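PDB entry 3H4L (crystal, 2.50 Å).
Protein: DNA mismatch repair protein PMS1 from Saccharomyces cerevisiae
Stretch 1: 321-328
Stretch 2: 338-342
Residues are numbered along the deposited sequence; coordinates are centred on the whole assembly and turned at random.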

ATOM      1  N   GLU B 321      10.175 -30.299   4.760  1.00 61.07           N
ATOM      2  CA  GLU B 321      11.176 -30.593   3.752  1.00 63.00           C
ATOM      3  C   GLU B 321      11.349 -32.107   3.682  1.00 64.53           C
ATOM      4  O   GLU B 321      11.589 -32.761   4.696  1.00 64.57           O
ATOM      5  CB  GLU B 321      12.498 -29.924   4.140  1.00 64.33           C
ATOM      6  CG  GLU B 321      13.522 -29.799   3.021  1.00 65.13           C
ATOM      7  CD  GLU B 321      13.077 -28.836   1.941  1.00 67.38           C
ATOM      8  OE1 GLU B 321      12.786 -27.664   2.269  1.00 65.63           O
ATOM      9  OE2 GLU B 321      13.018 -29.252   0.762  1.00 69.84           O
ATOM     10  N   LEU B 322      11.207 -32.662   2.485  1.00 66.17           N
ATOM     11  CA  LEU B 322      11.364 -34.099   2.285  1.00 68.15           C
ATOM     12  C   LEU B 322      11.464 -34.394   0.791  1.00 69.92           C
ATOM     13  O   LEU B 322      11.216 -33.519  -0.045  1.00 69.95           O
ATOM     14  CB  LEU B 322      10.178 -34.864   2.888  1.00 67.16           C
ATOM     15  CG  LEU B 322       8.848 -34.857   2.130  1.00 66.70           C
ATOM     16  CD1 LEU B 322       7.909 -35.874   2.750  1.00 66.00           C
ATOM     17  CD2 LEU B 322       8.239 -33.469   2.155  1.00 65.64           C
ATOM     18  N   PRO B 323      11.850 -35.628   0.432  1.00 72.14           N
ATOM     19  CA  PRO B 323      11.959 -35.966  -0.993  1.00 73.22           C
ATOM     20  C   PRO B 323      10.585 -36.029  -1.660  1.00 74.33           C
ATOM     21  O   PRO B 323       9.662 -36.631  -1.116  1.00 73.88           O
ATOM     22  CB  PRO B 323      12.680 -37.317  -0.969  1.00 72.91           C
ATOM     23  CG  PRO B 323      12.258 -37.909   0.351  1.00 72.96           C
ATOM     24  CD  PRO B 323      12.341 -36.729   1.281  1.00 72.18           C
ATOM     25  N   MET B 324      10.446 -35.394  -2.826  1.00 75.66           N
ATOM     26  CA  MET B 324       9.166 -35.389  -3.539  1.00 77.60           C
ATOM     27  C   MET B 324       8.776 -36.792  -3.969  1.00 77.61           C
ATOM     28  O   MET B 324       7.603 -37.083  -4.209  1.00 78.25           O
ATOM     29  CB  MET B 324       9.224 -34.501  -4.782  1.00 79.82           C
ATOM     30  CG  MET B 324       8.022 -34.714  -5.706  1.00 82.14           C
ATOM     31  SD  MET B 324       8.068 -33.741  -7.214  1.00 86.13           S
ATOM     32  CE  MET B 324       7.152 -32.262  -6.678  1.00 85.31           C
ATOM     33  N   SER B 325       9.782 -37.650  -4.079  1.00 77.21           N
ATOM     34  CA  SER B 325       9.588 -39.036  -4.476  1.00 77.01           C
ATOM     35  C   SER B 325       8.568 -39.719  -3.566  1.00 77.28           C
ATOM     36  O   SER B 325       7.903 -40.677  -3.966  1.00 76.94           O
ATOM     37  CB  SER B 325      10.926 -39.772  -4.411  1.00 76.29           C
ATOM     38  OG  SER B 325      11.974 -38.874  -4.079  1.00 73.94           O
ATOM     39  N   LEU B 326       8.452 -39.221  -2.339  1.00 77.17           N
ATOM     40  CA  LEU B 326       7.511 -39.771  -1.368  1.00 77.17           C
ATOM     41  C   LEU B 326       6.286 -38.862  -1.268  1.00 76.70           C
ATOM     42  O   LEU B 326       5.559 -38.887  -0.273  1.00 76.07           O
ATOM     43  CB  LEU B 326       8.188 -39.897   0.000  1.00 76.57           C
ATOM     44  CG  LEU B 326       9.458 -40.756   0.014  1.00 77.02           C
ATOM     45  CD1 LEU B 326      10.231 -40.517   1.296  1.00 76.72           C
ATOM     46  CD2 LEU B 326       9.096 -42.228  -0.134  1.00 76.67           C
ATOM     47  N   ILE B 327       6.075 -38.066  -2.313  1.00 76.68           N
ATOM     48  CA  ILE B 327       4.957 -37.128  -2.383  1.00 77.65           C
ATOM     49  C   ILE B 327       4.118 -37.397  -3.628  1.00 78.72           C
ATOM     50  O   ILE B 327       4.661 -37.621  -4.709  1.00 79.29           O
ATOM     51  CB  ILE B 327       5.453 -35.656  -2.458  1.00 76.19           C
ATOM     52  CG1 ILE B 327       6.224 -35.287  -1.188  1.00 75.89           C
ATOM     53  CG2 ILE B 327       4.271 -34.712  -2.650  1.00 74.96           C
ATOM     54  CD1 ILE B 327       6.808 -33.891  -1.214  1.00 73.95           C
ATOM     55  N   ASP B 328       2.797 -37.369  -3.476  1.00 79.79           N
ATOM     56  CA  ASP B 328       1.905 -37.593  -4.607  1.00 80.66           C
ATOM     57  C   ASP B 328       1.476 -36.246  -5.186  1.00 81.10           C
ATOM     58  O   ASP B 328       1.066 -35.343  -4.452  1.00 81.46           O
ATOM     59  CB  ASP B 328       0.663 -38.372  -4.176  1.00 81.11           C
ATOM     60  CG  ASP B 328      -0.097 -38.955  -5.356  1.00 82.23           C
ATOM     61  OD1 ASP B 328      -0.265 -38.246  -6.377  1.00 81.77           O
ATOM     62  OD2 ASP B 328      -0.534 -40.123  -5.259  1.00 82.56           O
ATOM     63  N   ILE B 338      -1.629 -31.783  -1.948  1.00 89.41           N
ATOM     64  CA  ILE B 338      -0.632 -32.829  -1.790  1.00 88.78           C
ATOM     65  C   ILE B 338      -0.952 -33.868  -0.720  1.00 87.92           C
ATOM     66  O   ILE B 338      -1.540 -33.560   0.322  1.00 88.12           O
ATOM     67  CB  ILE B 338       0.742 -32.230  -1.463  1.00 88.93           C
ATOM     68  CG1 ILE B 338       0.691 -31.541  -0.103  1.00 88.57           C
ATOM     69  CG2 ILE B 338       1.150 -31.247  -2.548  1.00 88.35           C
ATOM     70  CD1 ILE B 338       2.042 -31.146   0.410  1.00 89.44           C
ATOM     71  N   LEU B 339      -0.559 -35.106  -0.999  1.00 85.65           N
ATOM     72  CA  LEU B 339      -0.758 -36.207  -0.074  1.00 83.12           C
ATOM     73  C   LEU B 339       0.587 -36.906   0.041  1.00 81.75           C
ATOM     74  O   LEU B 339       1.167 -37.315  -0.969  1.00 81.12           O
ATOM     75  CB  LEU B 339      -1.817 -37.180  -0.601  1.00 82.57           C
ATOM     76  CG  LEU B 339      -3.209 -36.627  -0.912  1.00 82.62           C
ATOM     77  CD1 LEU B 339      -4.180 -37.787  -1.064  1.00 82.21           C
ATOM     78  CD2 LEU B 339      -3.679 -35.705   0.204  1.00 83.01           C
ATOM     79  N   LEU B 340       1.089 -37.020   1.267  1.00 80.35           N
ATOM     80  CA  LEU B 340       2.377 -37.667   1.508  1.00 78.46           C
ATOM     81  C   LEU B 340       2.228 -39.183   1.642  1.00 77.45           C
ATOM     82  O   LEU B 340       1.118 -39.705   1.789  1.00 76.44           O
ATOM     83  CB  LEU B 340       3.037 -37.099   2.772  1.00 77.33           C
ATOM     84  CG  LEU B 340       3.389 -35.608   2.803  1.00 76.83           C
ATOM     85  CD1 LEU B 340       4.056 -35.280   4.131  1.00 75.81           C
ATOM     86  CD2 LEU B 340       4.310 -35.257   1.645  1.00 76.55           C
ATOM     87  N   HIS B 341       3.361 -39.879   1.581  1.00 76.68           N
ATOM     88  CA  HIS B 341       3.398 -41.336   1.684  1.00 76.23           C
ATOM     89  C   HIS B 341       3.052 -41.815   3.093  1.00 75.57           C
ATOM     90  O   HIS B 341       3.821 -41.598   4.037  1.00 75.48           O
ATOM     91  CB  HIS B 341       4.788 -41.844   1.304  1.00 76.46           C
ATOM     92  CG  HIS B 341       4.922 -43.332   1.365  1.00 76.79           C
ATOM     93  ND1 HIS B 341       4.250 -44.174   0.506  1.00 76.45           N
ATOM     94  CD2 HIS B 341       5.640 -44.129   2.189  1.00 76.57           C
ATOM     95  CE1 HIS B 341       4.552 -45.428   0.798  1.00 76.62           C
ATOM     96  NE2 HIS B 341       5.393 -45.427   1.816  1.00 76.19           N
ATOM     97  N   ASN B 342       1.903 -42.476   3.226  1.00 74.18           N
ATOM     98  CA  ASN B 342       1.449 -42.973   4.524  1.00 72.63           C
ATOM     99  C   ASN B 342       1.179 -41.745   5.400  1.00 71.68           C
ATOM    100  O   ASN B 342       1.700 -41.629   6.510  1.00 71.28           O
ATOM    101  CB  ASN B 342       2.539 -43.851   5.153  1.00 72.14           C
ATOM    102  CG  ASN B 342       2.034 -44.677   6.321  1.00 72.42           C
ATOM    103  OD1 ASN B 342       1.372 -44.167   7.226  1.00 72.86           O
ATOM    104  ND2 ASN B 342       2.359 -45.962   6.312  1.00 73.07           N
TER

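The apolar centre of this contact is built around Leu340. Its CA-to-CB bond points sideways to the first stretch, but the end of the side chain comes nearer. That approach brings CD2 of Leu340 to 3.4 Å from CG1 of Ile327, a tight van der Waals contact. The same methyl, CD2 of Leu340, lies 3.8 Å from CD1 of Leu322. One methyl group therefore touches two residues that are five positions apart in the first stretch. Leu322 points toward the second stretch, and both it and Leu340 are buried.

Ile327 extends the apolar patch. CG2 of Ile327 lies 4.5 Å from CB of Ile338 and 4.3 Å from CD2 of Leu340, so both branches pack against Leu340 and CG2 also reaches Ile338. These contacts are looser than the one made by CG1. Leu340 and Ile338 are two residues apart, as expected for an extended backbone that places alternate side chains on one face.

The backbones run side by side at this point. Ile327 and Leu340 form a single beta bridge, with their CA atoms 4.7 Å apart. The register is antiparallel: Leu326 is nearest His341, and Asp328 is nearest Leu339. Two backbone hydrogen bonds flank the bridged pair. The amide N of Asp328 donates to O of Leu339 at 3.0 Å, with an N-H...O angle of 160°. The amide N of His341 donates to O of Leu326, also at 3.0 Å, but the angle of 136° is more bent. The first bond is therefore the better aligned of the two, although their lengths match. Beside the second bond, CB of Leu326 and CB of His341 approach to 4.1 Å, a contact between carbons.

The first stretch turns before it reaches the bridge. N of Leu326 donates to O of Pro323 at 3.1 Å, and N of Ile327 donates to O of Met324 at 2.6 Å. These bonds belong to a short turn with 3-10 geometry at Met324 and Ser325. Met324 points away from the second stretch, and neither residue contacts it.

The CA-to-CB bond of His341 points toward the first stretch; NE2 is hydrogen-bonded elsewhere in the structure. At the other end, Asp328 and Leu339 are exposed. The Asp328 side chain starts sideways and its end leads away, so its link to Leu339 is made by the backbone and not by the carboxylate. Asn342 makes no contact with the first stretch; its side chain caps the helix that follows.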